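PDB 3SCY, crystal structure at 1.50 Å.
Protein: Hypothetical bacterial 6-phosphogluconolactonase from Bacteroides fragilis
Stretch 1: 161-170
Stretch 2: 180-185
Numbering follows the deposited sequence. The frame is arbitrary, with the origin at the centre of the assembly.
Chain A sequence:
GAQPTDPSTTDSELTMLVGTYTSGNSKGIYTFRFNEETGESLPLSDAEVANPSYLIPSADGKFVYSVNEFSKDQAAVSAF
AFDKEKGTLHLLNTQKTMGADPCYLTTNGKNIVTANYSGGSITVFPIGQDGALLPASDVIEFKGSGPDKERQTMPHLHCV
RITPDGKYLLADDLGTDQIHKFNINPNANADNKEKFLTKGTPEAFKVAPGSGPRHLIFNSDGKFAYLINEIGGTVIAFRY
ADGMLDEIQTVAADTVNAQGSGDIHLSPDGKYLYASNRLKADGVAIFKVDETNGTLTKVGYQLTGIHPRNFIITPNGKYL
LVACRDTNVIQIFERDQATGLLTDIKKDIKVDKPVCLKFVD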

ATOM      1  N   ARG A 161       8.683  -1.640   1.998  1.00 16.89           N
ATOM      2  CA  ARG A 161       8.314  -3.045   2.146  1.00 16.47           C
ATOM      3  C   ARG A 161       9.396  -3.867   2.785  1.00 20.12           C
ATOM      4  O   ARG A 161      10.557  -3.752   2.409  1.00 19.97           O
ATOM      5  CB  ARG A 161       8.019  -3.713   0.795  1.00 18.09           C
ATOM      6  CG  ARG A 161       6.913  -3.085  -0.058  1.00 19.61           C
ATOM      7  CD  ARG A 161       5.549  -2.962   0.668  1.00 21.98           C
ATOM      8  NE  ARG A 161       5.157  -4.157   1.417  1.00 24.20           N
ATOM      9  CZ  ARG A 161       4.600  -5.238   0.885  1.00 33.42           C
ATOM     10  NH1 ARG A 161       4.340  -5.289  -0.417  1.00 27.64           N
ATOM     11  NH2 ARG A 161       4.294  -6.280   1.652  1.00 26.41           N
ATOM     12  N   ILE A 162       9.015  -4.750   3.716  1.00 18.20           N
ATOM     13  CA  ILE A 162       9.942  -5.710   4.281  1.00 18.34           C
ATOM     14  C   ILE A 162       9.901  -6.910   3.358  1.00 21.16           C
ATOM     15  O   ILE A 162       8.801  -7.305   2.944  1.00 21.16           O
ATOM     16  CB  ILE A 162       9.541  -6.009   5.729  1.00 21.57           C
ATOM     17  CG1 ILE A 162       9.756  -4.723   6.568  1.00 23.80           C
ATOM     18  CG2 ILE A 162      10.376  -7.203   6.301  1.00 23.69           C
ATOM     19  CD1 ILE A 162       9.018  -4.675   7.922  1.00 37.33           C
ATOM     20  N   THR A 163      11.071  -7.451   2.973  1.00 18.95           N
ATOM     21  CA  THR A 163      11.157  -8.566   2.037  1.00 19.11           C
ATOM     22  C   THR A 163      10.562  -9.849   2.660  1.00 21.57           C
ATOM     23  O   THR A 163      10.539  -9.989   3.889  1.00 21.60           O
ATOM     24  CB  THR A 163      12.589  -8.754   1.515  1.00 21.92           C
ATOM     25  OG1 THR A 163      13.446  -8.830   2.644  1.00 20.89           O
ATOM     26  CG2 THR A 163      13.026  -7.586   0.613  1.00 22.38           C
ATOM     27  N   PRO A 164      10.143 -10.832   1.832  1.00 22.23           N
ATOM     28  CA  PRO A 164       9.501 -12.045   2.391  1.00 22.58           C
ATOM     29  C   PRO A 164      10.405 -12.907   3.261  1.00 26.55           C
ATOM     30  O   PRO A 164       9.913 -13.810   3.946  1.00 27.18           O
ATOM     31  CB  PRO A 164       9.077 -12.838   1.151  1.00 24.62           C
ATOM     32  CG  PRO A 164       9.081 -11.876   0.053  1.00 27.54           C
ATOM     33  CD  PRO A 164      10.077 -10.824   0.351  1.00 23.85           C
ATOM     34  N   ASP A 165      11.725 -12.660   3.205  1.00 21.96           N
ATOM     35  CA  ASP A 165      12.699 -13.404   4.005  1.00 22.04           C
ATOM     36  C   ASP A 165      13.025 -12.652   5.316  1.00 25.27           C
ATOM     37  O   ASP A 165      13.880 -13.097   6.079  1.00 25.50           O
ATOM     38  CB  ASP A 165      13.964 -13.659   3.183  1.00 24.45           C
ATOM     39  CG  ASP A 165      14.529 -12.412   2.543  1.00 27.88           C
ATOM     40  OD1 ASP A 165      14.253 -11.300   3.061  1.00 23.01           O
ATOM     41  OD2 ASP A 165      15.205 -12.541   1.511  1.00 31.24           O
ATOM     42  N   GLY A 166      12.345 -11.529   5.556  1.00 22.56           N
ATOM     43  CA  GLY A 166      12.474 -10.707   6.770  1.00 22.18           C
ATOM     44  C   GLY A 166      13.809  -9.999   6.938  1.00 24.38           C
ATOM     45  O   GLY A 166      14.091  -9.459   8.012  1.00 23.91           O
ATOM     46  N   LYS A 167      14.634  -9.993   5.891  1.00 20.68           N
ATOM     47  CA  LYS A 167      16.014  -9.497   5.996  1.00 20.66           C
ATOM     48  C   LYS A 167      16.244  -8.074   5.497  1.00 23.10           C
ATOM     49  O   LYS A 167      17.233  -7.450   5.910  1.00 24.75           O
ATOM     50  CB  LYS A 167      16.954 -10.428   5.229  1.00 22.45           C
ATOM     51  CG  LYS A 167      16.962 -11.853   5.777  1.00 23.87           C
ATOM     52  CD  LYS A 167      17.857 -12.779   4.957  1.00 34.45           C
ATOM     53  CE  LYS A 167      17.627 -14.224   5.331  1.00 41.30           C
ATOM     54  NZ  LYS A 167      18.396 -15.145   4.455  1.00 51.84           N
ATOM     55  N   TYR A 168      15.400  -7.581   4.598  1.00 19.12           N
ATOM     56  CA  TYR A 168      15.612  -6.276   3.981  1.00 19.55           C
ATOM     57  C   TYR A 168      14.382  -5.434   3.952  1.00 21.78           C
ATOM     58  O   TYR A 168      13.264  -5.939   4.027  1.00 19.90           O
ATOM     59  CB  TYR A 168      16.102  -6.461   2.522  1.00 20.30           C
ATOM     60  CG  TYR A 168      17.268  -7.421   2.435  1.00 22.12           C
ATOM     61  CD1 TYR A 168      18.542  -7.039   2.850  1.00 24.48           C
ATOM     62  CD2 TYR A 168      17.078  -8.748   2.061  1.00 22.96           C
ATOM     63  CE1 TYR A 168      19.617  -7.923   2.789  1.00 27.51           C
ATOM     64  CE2 TYR A 168      18.138  -9.650   2.029  1.00 23.73           C
ATOM     65  CZ  TYR A 168      19.407  -9.232   2.390  1.00 31.63           C
ATOM     66  OH  TYR A 168      20.449 -10.132   2.393  1.00 33.17           O
ATOM     67  N   LEU A 169      14.603  -4.132   3.829  1.00 18.67           N
ATOM     68  CA  LEU A 169      13.542  -3.166   3.597  1.00 18.43           C
ATOM     69  C   LEU A 169      13.833  -2.508   2.255  1.00 20.65           C
ATOM     70  O   LEU A 169      14.950  -2.017   2.047  1.00 20.50           O
ATOM     71  CB  LEU A 169      13.421  -2.133   4.720  1.00 18.53           C
ATOM     72  CG  LEU A 169      12.249  -1.146   4.543  1.00 22.57           C
ATOM     73  CD1 LEU A 169      11.497  -0.942   5.810  1.00 23.39           C
ATOM     74  CD2 LEU A 169      12.740   0.190   3.988  1.00 24.36           C
ATOM     75  N   LEU A 170      12.854  -2.537   1.338  1.00 17.92           N
ATOM     76  CA  LEU A 170      12.964  -1.914   0.019  1.00 17.46           C
ATOM     77  C   LEU A 170      12.080  -0.692  -0.020  1.00 19.01           C
ATOM     78  O   LEU A 170      10.913  -0.763   0.393  1.00 18.33           O
ATOM     79  CB  LEU A 170      12.618  -2.906  -1.090  1.00 17.79           C
ATOM     80  CG  LEU A 170      13.466  -4.187  -1.120  1.00 21.52           C
ATOM     81  CD1 LEU A 170      13.045  -5.068  -2.257  1.00 21.52           C
ATOM     82  CD2 LEU A 170      14.966  -3.882  -1.307  1.00 25.34           C
ATOM     83  N   HIS A 180      15.449   1.811  -3.056  1.00 19.64           N
ATOM     84  CA  HIS A 180      16.516   1.839  -2.054  1.00 19.63           C
ATOM     85  C   HIS A 180      16.472   0.562  -1.210  1.00 22.20           C
ATOM     86  O   HIS A 180      15.390   0.066  -0.903  1.00 22.00           O
ATOM     87  CB  HIS A 180      16.391   3.088  -1.178  1.00 19.64           C
ATOM     88  CG  HIS A 180      16.430   4.348  -1.975  1.00 22.71           C
ATOM     89  ND1 HIS A 180      17.635   4.884  -2.430  1.00 25.07           N
ATOM     90  CD2 HIS A 180      15.415   5.156  -2.353  1.00 23.26           C
ATOM     91  CE1 HIS A 180      17.302   5.979  -3.099  1.00 24.61           C
ATOM     92  NE2 HIS A 180      15.984   6.194  -3.070  1.00 24.71           N
ATOM     93  N   LYS A 181      17.654   0.006  -0.880  1.00 18.83           N
ATOM     94  CA  LYS A 181      17.756  -1.236  -0.125  1.00 18.53           C
ATOM     95  C   LYS A 181      18.422  -1.025   1.238  1.00 22.58           C
ATOM     96  O   LYS A 181      19.490  -0.396   1.331  1.00 22.67           O
ATOM     97  CB  LYS A 181      18.562  -2.263  -0.947  1.00 20.39           C
ATOM     98  CG  LYS A 181      18.670  -3.635  -0.276  1.00 23.35           C
ATOM     99  CD  LYS A 181      19.572  -4.590  -1.054  1.00 24.89           C
ATOM    100  CE  LYS A 181      19.942  -5.785  -0.205  1.00 27.28           C
ATOM    101  NZ  LYS A 181      20.771  -6.750  -0.981  1.00 26.18           N
ATOM    102  N   PHE A 182      17.802  -1.588   2.287  1.00 20.08           N
ATOM    103  CA  PHE A 182      18.326  -1.565   3.638  1.00 20.10           C
ATOM    104  C   PHE A 182      18.327  -2.943   4.233  1.00 24.14           C
ATOM    105  O   PHE A 182      17.430  -3.755   3.968  1.00 22.51           O
ATOM    106  CB  PHE A 182      17.492  -0.638   4.530  1.00 20.67           C
ATOM    107  CG  PHE A 182      17.513   0.801   4.087  1.00 21.46           C
ATOM    108  CD1 PHE A 182      16.612   1.266   3.133  1.00 22.31           C
ATOM    109  CD2 PHE A 182      18.461   1.683   4.588  1.00 23.30           C
ATOM    110  CE1 PHE A 182      16.647   2.598   2.709  1.00 23.26           C
ATOM    111  CE2 PHE A 182      18.510   3.006   4.151  1.00 25.91           C
ATOM    112  CZ  PHE A 182      17.608   3.453   3.208  1.00 24.01           C
ATOM    113  N   ASN A 183      19.335  -3.203   5.044  1.00 21.45           N
ATOM    114  CA  ASN A 183      19.408  -4.403   5.843  1.00 22.28           C
ATOM    115  C   ASN A 183      18.589  -4.155   7.091  1.00 25.27           C
ATOM    116  O   ASN A 183      18.690  -3.078   7.688  1.00 22.89           O
ATOM    117  CB  ASN A 183      20.872  -4.707   6.226  1.00 23.60           C
ATOM    118  CG  ASN A 183      21.816  -4.960   5.088  1.00 34.38           C
ATOM    119  OD1 ASN A 183      21.441  -5.424   4.016  1.00 33.17           O
ATOM    120  ND2 ASN A 183      23.075  -4.600   5.273  1.00 34.79           N
ATOM    121  N   ILE A 184      17.785  -5.133   7.503  1.00 20.99           N
ATOM    122  CA  ILE A 184      16.998  -5.027   8.728  1.00 21.03           C
ATOM    123  C   ILE A 184      17.698  -5.713   9.897  1.00 22.78           C
ATOM    124  O   ILE A 184      18.255  -6.810   9.736  1.00 24.02           O
ATOM    125  CB  ILE A 184      15.617  -5.674   8.494  1.00 24.31           C
ATOM    126  CG1 ILE A 184      14.682  -4.658   7.797  1.00 24.41           C
ATOM    127  CG2 ILE A 184      15.015  -6.267   9.783  1.00 27.25           C
ATOM    128  CD1 ILE A 184      13.325  -5.267   7.383  1.00 27.93           C
ATOM    129  N   ASN A 185      17.731  -5.020  11.051  1.00 21.78           N
ATOM    130  CA  ASN A 185      18.188  -5.582  12.312  1.00 21.02           C
ATOM    131  C   ASN A 185      16.926  -6.107  13.004  1.00 22.47           C
ATOM    132  O   ASN A 185      16.132  -5.311  13.516  1.00 20.01           O
ATOM    133  CB  ASN A 185      18.930  -4.553  13.152  1.00 19.55           C
ATOM    134  CG  ASN A 185      19.184  -5.047  14.543  1.00 28.59           C
ATOM    135  OD1 ASN A 185      18.908  -6.199  14.877  1.00 22.52           O
ATOM    136  ND2 ASN A 185      19.779  -4.219  15.381  1.00 24.08           N
TER
HETATM  137  O   HOH W   1      21.982  -8.847   0.556  1.00 34.99           O

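The two stretches meet as neighbouring antiparallel strands, 168-170 against 180-184, whose N-to-C directions differ by 155°. Together they bury 484 Å², and three main-chain hydrogen bonds and three bridged pairs define the register.

His-180 joins through its main chain. Its carbonyl O lies 3.3 Å from CA of Leu-170, a CA-H...O contact of the kind that fills the gaps between the conventional hydrogen bonds of a sheet. The imidazole leads away from stretch 1, and its NE2 is satisfied elsewhere in the structure.

Lys-181 is where a long side chain earns its place. It pairs with Leu-170 without hydrogen bonds, CA to CA 4.8 Å, and shares a face of the sheet with Leu-170, Tyr-168 and Asn-183. All four chi angles are t, so the chain runs fully extended along this face. Its methylene CG packs 3.9 Å from Leu-170 CD2, and farther out CE sits over one face of the Tyr-168 ring, 3.6 Å from CD1. The ammonium follows: Lys-181 NZ lies over the face of the Tyr-168 ring, 23° off its normal, a cation-pi interaction. A water then ties the two ends together, accepting from Lys-181 NZ at 2.9 Å and hydrogen bonding with Tyr-168 OH at 2.7 Å. Lysine suits this position because its methylenes pack against Leu-170 and the Tyr-168 ring, while NZ, over that ring, bonds the water and a partner elsewhere in the structure.

Phe-182 makes the closed pair of the ladder. Its N donates to Leu-169 O at 2.9 Å, and its O accepts from Leu-169 N, also at 2.9 Å. That same carbonyl O approaches Tyr-168 CA at 3.1 Å. The side chains of this pair lie on the other face, where Phe-182 CD1 meets Leu-169 CD2 at 4.1 Å; two apolar residues suit a place where both are buried.

Asn-183 returns to the tyrosine side, directly across from Tyr-168 at a CA-CA distance of 4.6 Å. Its OD1 comes 3.3 Å from CE1 at the edge of the Tyr-168 ring, so the aromatic has a lysine over one face and a polar oxygen near its plane.

Ile-184 has the largest area covered by the other stretch, 102 Å². Its N donates to Lys-167 O at 2.9 Å with a nearly straight angle of 169°, extending the hydrogen bonding beyond the bridged pairs. The side chain points toward stretch 1 and reaches back over it: CD1 lies 3.7 Å from Ile-162 CG2 and 4.1 Å from Leu-169 CB, while CG2 is 3.8 Å from Gly-166 O. CD1 alone thus touches both arms of the segment, and the CG2 branch adds a contact with the turn.

That segment is braced from within. A type I turn runs from Thr-163 to Gly-166, whose positive phi favours glycine, and Thr-163 OG1 accepts from Tyr-168 N at 3.0 Å while donating to Asp-165 OD1 at 2.6 Å. Asn-185 closes the stretch without contact.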